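Local coordinates for protein succinylglutamate desuccinylase (Chromobacterium violaceum, PDB 1YW4) that probably hydrolyses N-succinylglutamate to succinate and glutamate with the help of one zinc ion per subunit, the last step of arginine breakdown by the AST pathway, at residues P34-L39 / S122-E127; R107-A112 / A126-L131; N81-V86 / A133-G138. All blocks are in the same frame, centred on the assembly; numbering follows the deposited sequence.

How the contacts relate
All three contacts end on helix 120-137, met at successive levels from its N-terminal part to its C-terminal end. From the N terminus, the loop and strand at 34-39 come first, and contact 1 closes a long loop from there to 122-127. Strand 83-88 lies inside that loop yet packs on 133-138, beyond its end, so contacts 1 and 3 cross. Contact 2, from the 107-112 loop to 126-131, is enclosed within the span of contact 3 and shares Ala126 and Glu127 with contact 1. Contact 3 packs the helix on the sheet, contact 1 fastens it to the loop leading into the neighbouring strand 36-39, and contact 2 ties it to a loop near the zinc site.

Contact 1 (P34-L39 / S122-E127)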
loop_
_atom_site.group_PDB
_atom_site.type_symbol
_atom_site.label_atom_id
_atom_site.label_comp_id
_atom_site.label_asym_id
_atom_site.label_seq_id
_atom_site.Cartn_x
_atom_site.Cartn_y
_atom_site.Cartn_z
ATOM N N PRO A 34 32.936 22.305 15.679
ATOM C CA PRO A 34 32.011 23.084 16.503
ATOM C C PRO A 34 30.720 22.308 16.713
ATOM O O PRO A 34 30.135 21.786 15.767
ATOM C CB PRO A 34 31.814 24.356 15.685
ATOM C CG PRO A 34 33.158 24.521 15.014
ATOM C CD PRO A 34 33.435 23.112 14.548
ATOM N N GLY A 35 30.284 22.205 17.963
ATOM C CA GLY A 35 29.059 21.477 18.236
ATOM C C GLY A 35 29.068 19.983 17.954
ATOM O O GLY A 35 28.009 19.358 17.996
ATOM N N CYS A 36 30.225 19.397 17.652
ATOM C CA CYS A 36 30.284 17.957 17.410
ATOM C C CYS A 36 31.239 17.340 18.415
ATOM O O CYS A 36 32.419 17.685 18.436
ATOM C CB CYS A 36 30.757 17.673 15.981
ATOM S SG CYS A 36 29.652 18.464 14.749
ATOM N N VAL A 37 30.725 16.423 19.236
ATOM C CA VAL A 37 31.532 15.777 20.262
ATOM C C VAL A 37 31.323 14.254 20.305
ATOM O O VAL A 37 30.194 13.749 20.334
ATOM C CB VAL A 37 31.252 16.418 21.676
ATOM C CG1 VAL A 37 29.785 16.238 22.067
ATOM C CG2 VAL A 37 32.184 15.805 22.730
ATOM N N GLU A 38 32.440 13.536 20.282
ATOM C CA GLU A 38 32.436 12.085 20.294
ATOM C C GLU A 38 32.862 11.563 21.665
ATOM O O GLU A 38 33.915 11.949 22.178
ATOM C CB GLU A 38 33.405 11.584 19.228
ATOM C CG GLU A 38 33.498 10.088 19.141
ATOM C CD GLU A 38 34.728 9.651 18.382
ATOM O OE1 GLU A 38 34.595 9.248 17.215
ATOM O OE2 GLU A 38 35.832 9.725 18.959
ATOM N N LEU A 39 32.050 10.685 22.249
ATOM C CA LEU A 39 32.354 10.117 23.562
ATOM C C LEU A 39 32.524 8.602 23.446
ATOM O O LEU A 39 31.763 7.943 22.743
ATOM C CB LEU A 39 31.234 10.443 24.580
ATOM C CG LEU A 39 30.893 11.913 24.880
ATOM C CD1 LEU A 39 30.011 12.455 23.761
ATOM C CD2 LEU A 39 30.151 12.038 26.209
ATOM N N SER A 122 25.392 25.266 4.086
ATOM C CA SER A 122 25.759 24.221 3.134
ATOM C C SER A 122 27.132 23.675 3.512
ATOM O O SER A 122 27.377 22.475 3.438
ATOM C CB SER A 122 25.808 24.773 1.700
ATOM O OG SER A 122 24.551 25.294 1.314
ATOM N N VAL A 123 28.034 24.567 3.905
ATOM C CA VAL A 123 29.364 24.142 4.317
ATOM C C VAL A 123 29.221 23.274 5.576
ATOM O O VAL A 123 29.878 22.242 5.717
ATOM C CB VAL A 123 30.268 25.358 4.625
ATOM C CG1 VAL A 123 31.640 24.895 5.126
ATOM C CG2 VAL A 123 30.437 26.207 3.354
ATOM N N ARG A 124 28.352 23.702 6.484
ATOM C CA ARG A 124 28.126 22.973 7.720
ATOM C C ARG A 124 27.504 21.600 7.446
ATOM O O ARG A 124 27.908 20.593 8.028
ATOM C CB ARG A 124 27.228 23.799 8.636
ATOM C CG ARG A 124 26.808 23.082 9.901
ATOM C CD ARG A 124 27.990 22.725 10.788
ATOM N NE ARG A 124 27.486 22.350 12.110
ATOM C CZ ARG A 124 28.241 22.088 13.168
ATOM N NH1 ARG A 124 29.564 22.143 13.084
ATOM N NH2 ARG A 124 27.661 21.789 14.320
ATOM N N ALA A 125 26.522 21.554 6.555
ATOM C CA ALA A 125 25.889 20.295 6.209
ATOM C C ALA A 125 26.932 19.299 5.675
ATOM O O ALA A 125 26.926 18.122 6.053
ATOM C CB ALA A 125 24.789 20.529 5.153
ATOM N N ALA A 126 27.819 19.765 4.789
ATOM C CA ALA A 126 28.853 18.895 4.217
ATOM C C ALA A 126 29.814 18.390 5.291
ATOM O O ALA A 126 30.253 17.240 5.263
ATOM C CB ALA A 126 29.635 19.642 3.118
ATOM N N GLU A 127 30.123 19.258 6.247
ATOM C CA GLU A 127 31.011 18.886 7.342
ATOM C C GLU A 127 30.357 17.791 8.193
ATOM O O GLU A 127 31.008 16.819 8.585
ATOM C CB GLU A 127 31.317 20.118 8.195
ATOM C CG GLU A 127 32.125 19.829 9.451
ATOM C CD GLU A 127 32.442 21.085 10.227
ATOM O OE1 GLU A 127 31.513 21.711 10.773
ATOM O OE2 GLU A 127 33.624 21.454 10.294
#
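Arg124 reaches out from helix 120-137 and takes hold of the carbonyl of Pro34 end-on, NH1 and NH2 both donating to the one oxygen. NH1 to Pro34 O is 2.8 Å and NH2 to Pro34 O is 2.9 Å; the oxygen lies in the guanidinium plane, and both hydrogen bonds are noticeably bent, as expected when two donors share one acceptor. CG stands anti to the backbone N (chi1 174°), and a bend at chi2 (62°) then sets CD on the way toward the Pro34 loop.

The rotation of the guanidinium is fixed by further bonds. Glu127, one helical turn on, sends OE1 to within 3.1 Å of Arg124 NH1 in a salt bridge, met nearly along the C-O axis of the carboxylate. NE donates to the carbonyl of Ala89, just past strand 83-88. Cys36 approaches obliquely, its SG 3.9 Å from Arg124 NH2, while Pro34 CB lies 4.1 Å from Arg124 NH1. Gly35 CA comes to the edge of the guanidinium, 4.2 Å from Arg124 NH2.

The carboxylate of Glu127 probably offsets part of the arginine charge. A two-nitrogen arginine grip on one carbonyl thus ties the loop before strand 36-39 to helix 120-137, in the zinc-carboxypeptidase-like catalytic domain of the AspA/AstE family.

Contact 2 (R107-A112 / A126-L131)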
loop_
_atom_site.group_PDB
_atom_site.type_symbol
_atom_site.label_atom_id
_atom_site.label_comp_id
_atom_site.label_asym_id
_atom_site.label_seq_id
_atom_site.Cartn_x
_atom_site.Cartn_y
_atom_site.Cartn_z
ATOM N N ARG A 107 17.426 20.252 4.205
ATOM C CA ARG A 107 17.125 20.196 2.785
ATOM C C ARG A 107 18.486 20.284 2.087
ATOM O O ARG A 107 18.560 20.324 0.860
ATOM C CB ARG A 107 16.251 21.376 2.357
ATOM C CG ARG A 107 14.807 21.306 2.812
ATOM C CD ARG A 107 14.021 22.460 2.222
ATOM N NE ARG A 107 14.135 22.480 0.761
ATOM C CZ ARG A 107 13.824 23.524 -0.002
ATOM N NH1 ARG A 107 13.960 23.449 -1.320
ATOM N NH2 ARG A 107 13.385 24.646 0.558
ATOM N N LEU A 108 19.561 20.315 2.875
ATOM C CA LEU A 108 20.910 20.419 2.312
ATOM C C LEU A 108 21.791 19.174 2.424
ATOM O O LEU A 108 22.964 19.200 2.027
ATOM C CB LEU A 108 21.641 21.608 2.930
ATOM C CG LEU A 108 21.094 22.988 2.546
ATOM C CD1 LEU A 108 21.818 24.053 3.348
ATOM C CD2 LEU A 108 21.283 23.224 1.038
ATOM N N PHE A 109 21.241 18.095 2.971
ATOM C CA PHE A 109 21.989 16.853 3.087
ATOM C C PHE A 109 21.829 16.020 1.811
ATOM O O PHE A 109 21.172 16.449 0.857
ATOM C CB PHE A 109 21.527 16.048 4.311
ATOM C CG PHE A 109 21.901 16.678 5.627
ATOM C CD1 PHE A 109 20.969 17.421 6.352
ATOM C CD2 PHE A 109 23.200 16.537 6.134
ATOM C CE1 PHE A 109 21.316 18.022 7.569
ATOM C CE2 PHE A 109 23.564 17.134 7.348
ATOM C CZ PHE A 109 22.620 17.880 8.069
ATOM N N ASN A 110 22.427 14.831 1.806
ATOM C CA ASN A 110 22.393 13.937 0.648
ATOM C C ASN A 110 23.084 14.621 -0.525
ATOM O O ASN A 110 22.755 14.378 -1.686
ATOM C CB ASN A 110 20.948 13.564 0.281
ATOM C CG ASN A 110 20.870 12.526 -0.833
ATOM O OD1 ASN A 110 21.623 11.554 -0.844
ATOM N ND2 ASN A 110 19.946 12.726 -1.770
ATOM N N GLY A 111 24.039 15.490 -0.203
ATOM C CA GLY A 111 24.796 16.196 -1.224
ATOM C C GLY A 111 24.163 17.464 -1.767
ATOM O O GLY A 111 24.789 18.177 -2.545
ATOM N N ALA A 112 22.932 17.751 -1.358
ATOM C CA ALA A 112 22.222 18.932 -1.829
ATOM C C ALA A 112 22.916 20.255 -1.498
ATOM O O ALA A 112 22.624 21.290 -2.111
ATOM C CB ALA A 112 20.799 18.938 -1.275
ATOM N N ALA A 126 27.819 19.765 4.789
ATOM C CA ALA A 126 28.853 18.895 4.217
ATOM C C ALA A 126 29.814 18.390 5.291
ATOM O O ALA A 126 30.253 17.240 5.263
ATOM C CB ALA A 126 29.635 19.642 3.118
ATOM N N GLU A 127 30.123 19.258 6.247
ATOM C CA GLU A 127 31.011 18.886 7.342
ATOM C C GLU A 127 30.357 17.791 8.193
ATOM O O GLU A 127 31.008 16.819 8.585
ATOM C CB GLU A 127 31.317 20.118 8.195
ATOM C CG GLU A 127 32.125 19.829 9.451
ATOM C CD GLU A 127 32.442 21.085 10.227
ATOM O OE1 GLU A 127 31.513 21.711 10.773
ATOM O OE2 GLU A 127 33.624 21.454 10.294
ATOM N N LEU A 128 29.065 17.949 8.468
ATOM C CA LEU A 128 28.331 16.978 9.274
ATOM C C LEU A 128 28.222 15.624 8.568
ATOM O O LEU A 128 28.261 14.571 9.219
ATOM C CB LEU A 128 26.937 17.524 9.613
ATOM C CG LEU A 128 26.886 18.798 10.479
ATOM C CD1 LEU A 128 25.429 19.210 10.658
ATOM C CD2 LEU A 128 27.550 18.570 11.845
ATOM N N GLU A 129 28.059 15.651 7.246
ATOM C CA GLU A 129 27.979 14.418 6.456
ATOM C C GLU A 129 29.302 13.673 6.595
ATOM O O GLU A 129 29.348 12.487 6.912
ATOM C CB GLU A 129 27.755 14.723 4.961
ATOM C CG GLU A 129 26.424 15.382 4.609
ATOM C CD GLU A 129 26.133 15.363 3.113
ATOM O OE1 GLU A 129 27.094 15.274 2.321
ATOM O OE2 GLU A 129 24.948 15.443 2.726
ATOM N N THR A 130 30.389 14.392 6.364
ATOM C CA THR A 130 31.721 13.802 6.447
ATOM C C THR A 130 32.000 13.205 7.829
ATOM O O THR A 130 32.444 12.065 7.935
ATOM C CB THR A 130 32.785 14.855 6.101
ATOM O OG1 THR A 130 32.540 15.349 4.777
ATOM C CG2 THR A 130 34.178 14.260 6.171
ATOM N N LEU A 131 31.746 13.980 8.883
ATOM C CA LEU A 131 31.954 13.504 10.245
ATOM C C LEU A 131 31.137 12.239 10.516
ATOM O O LEU A 131 31.652 11.277 11.070
ATOM C CB LEU A 131 31.588 14.598 11.251
ATOM C CG LEU A 131 32.670 15.643 11.572
ATOM C CD1 LEU A 131 33.261 16.198 10.293
ATOM C CD2 LEU A 131 32.070 16.781 12.418
#
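Glu129 and Phe109 pass each other heading opposite ways, the glutamate running out from helix 120-137 to the loop while the ring reaches back toward the helix. In Glu129, CB leads to a CG placed anti to the carbonyl carbon (chi1 -65°), and there CG meets the rim of the phenylalanine in the plane of the ring, 3.7 Å from Phe109 CD2. Beyond CG the chain is extended, which carries CD toward the backbone of the turn. At the tip, OE2 does the work. It accepts a hydrogen bond from Gly111 N at 3.1 Å, nearly straight at 162° and on its syn lone pair, the one facing OE1. Asn110 N is also near, 2.8 Å from Glu129 OE2, and Phe109 CA lies 3.3 Å from the same oxygen. The carboxylate thus sits against consecutive backbone groups of the loop, its plane 31° from that of the ring.

Leu128 meets the same ring further along its edge, with CD1 4.0 Å from Phe109 CZ and CB 4.1 Å from Phe109 CE2. Phe198 stacks on the Phe109 ring from outside the two segments, and Phe201 touches Glu129.

The backbone from Phe109 to Ala112 makes a type I' beta turn, closed by Ala112 N to Phe109 O, with Asn110 and Gly111 at its corners, both at positive phi. Here a buried helix glutamate accepts a backbone N-H of a type I' turn near the zinc site of the catalytic domain: the Phe109 side chain is about 8 Å from those of the zinc ligands His56 and His149.

Contact 3 (N81-V86 / A133-G138); sequences NCRLLV and AEFFAG
Arg83 and Phe135 are joined by a two-pronged grip on a carbonyl: NH2 and NH1 of the arginine both donate to Phe135 O, which lies in the plane of the guanidinium. The NH2 bond is the shorter and straighter, 2.9 Å from Arg83 NH2 to Phe135 O at 161°; NH1 comes in on a lone pair, in the carbonyl plane, at 3.3 Å from Arg83 NH1 to Phe135 O. A water, weakly bonded to NH1, donates to Glu134 O. Elsewhere NE donates to Gly41 O and NH2 to Ser48 OG, so the head of the arginine is held from several directions. The chain bends at chi3 (71°), which sets NE.

The same guanidinium lies flat on the Phe135 ring, planes 23° apart, in an off-centre cation-pi stack with CZ of Arg83 4.5 Å from the ring centroid. Over the other face of the guanidinium lies the Gly138 backbone, off toward the rim, with Gly138 C 3.7 Å from Arg83 NH2.

In this zinc-carboxypeptidase-like (M14-type) alpha/beta fold, helix 120-137 packs against strand 83-88; the two run antiparallel, their segment axes 10.1 Å apart, and Phe135 points into the interval between them. Leu85 takes the other face of its ring: CB sits over the centre, 3.7 Å from the Phe135 centroid, in a CH-pi contact. Leu85 CD2 reaches on past it to the root of the phenylalanine, 3.7 Å from Phe135 CB. At the far end of the ring, Phe135 CZ meets the strand backbone, 3.4 Å from Arg83 O.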
loop_
_atom_site.group_PDB
_atom_site.type_symbol
_atom_site.label_atom_id
_atom_site.label_comp_id
_atom_site.label_asym_id
_atom_site.label_seq_id
_atom_site.Cartn_x
_atom_site.Cartn_y
_atom_site.Cartn_z
ATOM N N ASN A 81 28.200 2.917 27.270
ATOM C CA ASN A 81 28.798 1.703 26.733
ATOM C C ASN A 81 28.645 1.582 25.227
ATOM O O ASN A 81 28.609 0.482 24.683
ATOM C CB ASN A 81 28.201 0.478 27.424
ATOM C CG ASN A 81 28.605 0.391 28.874
ATOM O OD1 ASN A 81 29.768 0.139 29.190
ATOM N ND2 ASN A 81 27.651 0.619 29.768
ATOM N N CYS A 82 28.556 2.721 24.553
ATOM C CA CYS A 82 28.438 2.737 23.102
ATOM C C CYS A 82 29.339 3.833 22.556
ATOM O O CYS A 82 29.781 4.712 23.293
ATOM C CB CYS A 82 27.014 3.074 22.650
ATOM S SG CYS A 82 25.657 2.178 23.396
ATOM N N ARG A 83 29.612 3.769 21.259
ATOM C CA ARG A 83 30.385 4.814 20.606
ATOM C C ARG A 83 29.304 5.861 20.360
ATOM O O ARG A 83 28.352 5.600 19.633
ATOM C CB ARG A 83 30.936 4.335 19.269
ATOM C CG ARG A 83 32.032 3.292 19.377
ATOM C CD ARG A 83 32.556 2.927 18.004
ATOM N NE ARG A 83 33.335 4.001 17.386
ATOM C CZ ARG A 83 33.069 4.523 16.190
ATOM N NH1 ARG A 83 33.837 5.475 15.701
ATOM N NH2 ARG A 83 32.025 4.102 15.489
ATOM N N LEU A 84 29.453 7.035 20.965
ATOM C CA LEU A 84 28.466 8.095 20.834
ATOM C C LEU A 84 28.977 9.380 20.192
ATOM O O LEU A 84 29.985 9.946 20.616
ATOM C CB LEU A 84 27.898 8.430 22.219
ATOM C CG LEU A 84 27.019 9.677 22.387
ATOM C CD1 LEU A 84 25.765 9.519 21.548
ATOM C CD2 LEU A 84 26.649 9.887 23.852
ATOM N N LEU A 85 28.271 9.841 19.172
ATOM C CA LEU A 85 28.611 11.104 18.534
ATOM C C LEU A 85 27.389 12.019 18.654
ATOM O O LEU A 85 26.316 11.686 18.171
ATOM C CB LEU A 85 28.950 10.900 17.063
ATOM C CG LEU A 85 29.202 12.186 16.263
ATOM C CD1 LEU A 85 30.276 13.049 16.926
ATOM C CD2 LEU A 85 29.635 11.806 14.852
ATOM N N VAL A 86 27.555 13.155 19.324
ATOM C CA VAL A 86 26.476 14.120 19.475
ATOM C C VAL A 86 26.755 15.312 18.567
ATOM O O VAL A 86 27.879 15.831 18.527
ATOM C CB VAL A 86 26.353 14.642 20.924
ATOM C CG1 VAL A 86 25.309 15.750 20.989
ATOM C CG2 VAL A 86 25.948 13.500 21.864
ATOM N N ALA A 133 29.984 10.141 8.293
ATOM C CA ALA A 133 30.531 9.059 7.481
ATOM C C ALA A 133 31.763 8.436 8.143
ATOM O O ALA A 133 31.876 7.215 8.216
ATOM C CB ALA A 133 30.890 9.565 6.086
ATOM N N GLU A 134 32.678 9.271 8.628
ATOM C CA GLU A 134 33.891 8.764 9.263
ATOM C C GLU A 134 33.563 8.053 10.573
ATOM O O GLU A 134 34.198 7.064 10.932
ATOM C CB GLU A 134 34.883 9.904 9.511
ATOM C CG GLU A 134 35.266 10.656 8.244
ATOM C CD GLU A 134 36.250 11.793 8.503
ATOM O OE1 GLU A 134 36.238 12.359 9.619
ATOM O OE2 GLU A 134 37.029 12.131 7.584
ATOM N N PHE A 135 32.557 8.556 11.278
ATOM C CA PHE A 135 32.140 7.951 12.533
ATOM C C PHE A 135 31.599 6.544 12.318
ATOM O O PHE A 135 31.980 5.604 13.016
ATOM C CB PHE A 135 31.043 8.788 13.190
ATOM C CG PHE A 135 30.502 8.190 14.457
ATOM C CD1 PHE A 135 31.288 8.136 15.601
ATOM C CD2 PHE A 135 29.189 7.729 14.521
ATOM C CE1 PHE A 135 30.775 7.639 16.796
ATOM C CE2 PHE A 135 28.662 7.229 15.708
ATOM C CZ PHE A 135 29.460 7.187 16.852
ATOM N N PHE A 136 30.694 6.399 11.362
ATOM C CA PHE A 136 30.113 5.095 11.125
ATOM C C PHE A 136 31.043 4.119 10.425
ATOM O O PHE A 136 30.882 2.906 10.551
ATOM C CB PHE A 136 28.803 5.222 10.354
ATOM C CG PHE A 136 27.642 5.657 11.206
ATOM C CD1 PHE A 136 27.304 4.956 12.364
ATOM C CD2 PHE A 136 26.865 6.747 10.832
ATOM C CE1 PHE A 136 26.210 5.332 13.134
ATOM C CE2 PHE A 136 25.771 7.128 11.593
ATOM C CZ PHE A 136 25.441 6.422 12.745
ATOM N N ALA A 137 32.018 4.641 9.695
ATOM C CA ALA A 137 32.958 3.780 8.993
ATOM C C ALA A 137 33.750 2.952 10.010
ATOM O O ALA A 137 34.185 1.838 9.712
ATOM C CB ALA A 137 33.900 4.627 8.140
ATOM N N GLY A 138 33.922 3.503 11.209
ATOM C CA GLY A 138 34.660 2.812 12.254
ATOM C C GLY A 138 33.800 1.886 13.087
ATOM O O GLY A 138 34.294 1.183 13.969
HETATM O O HOH W 1 35.498 6.204 13.107
#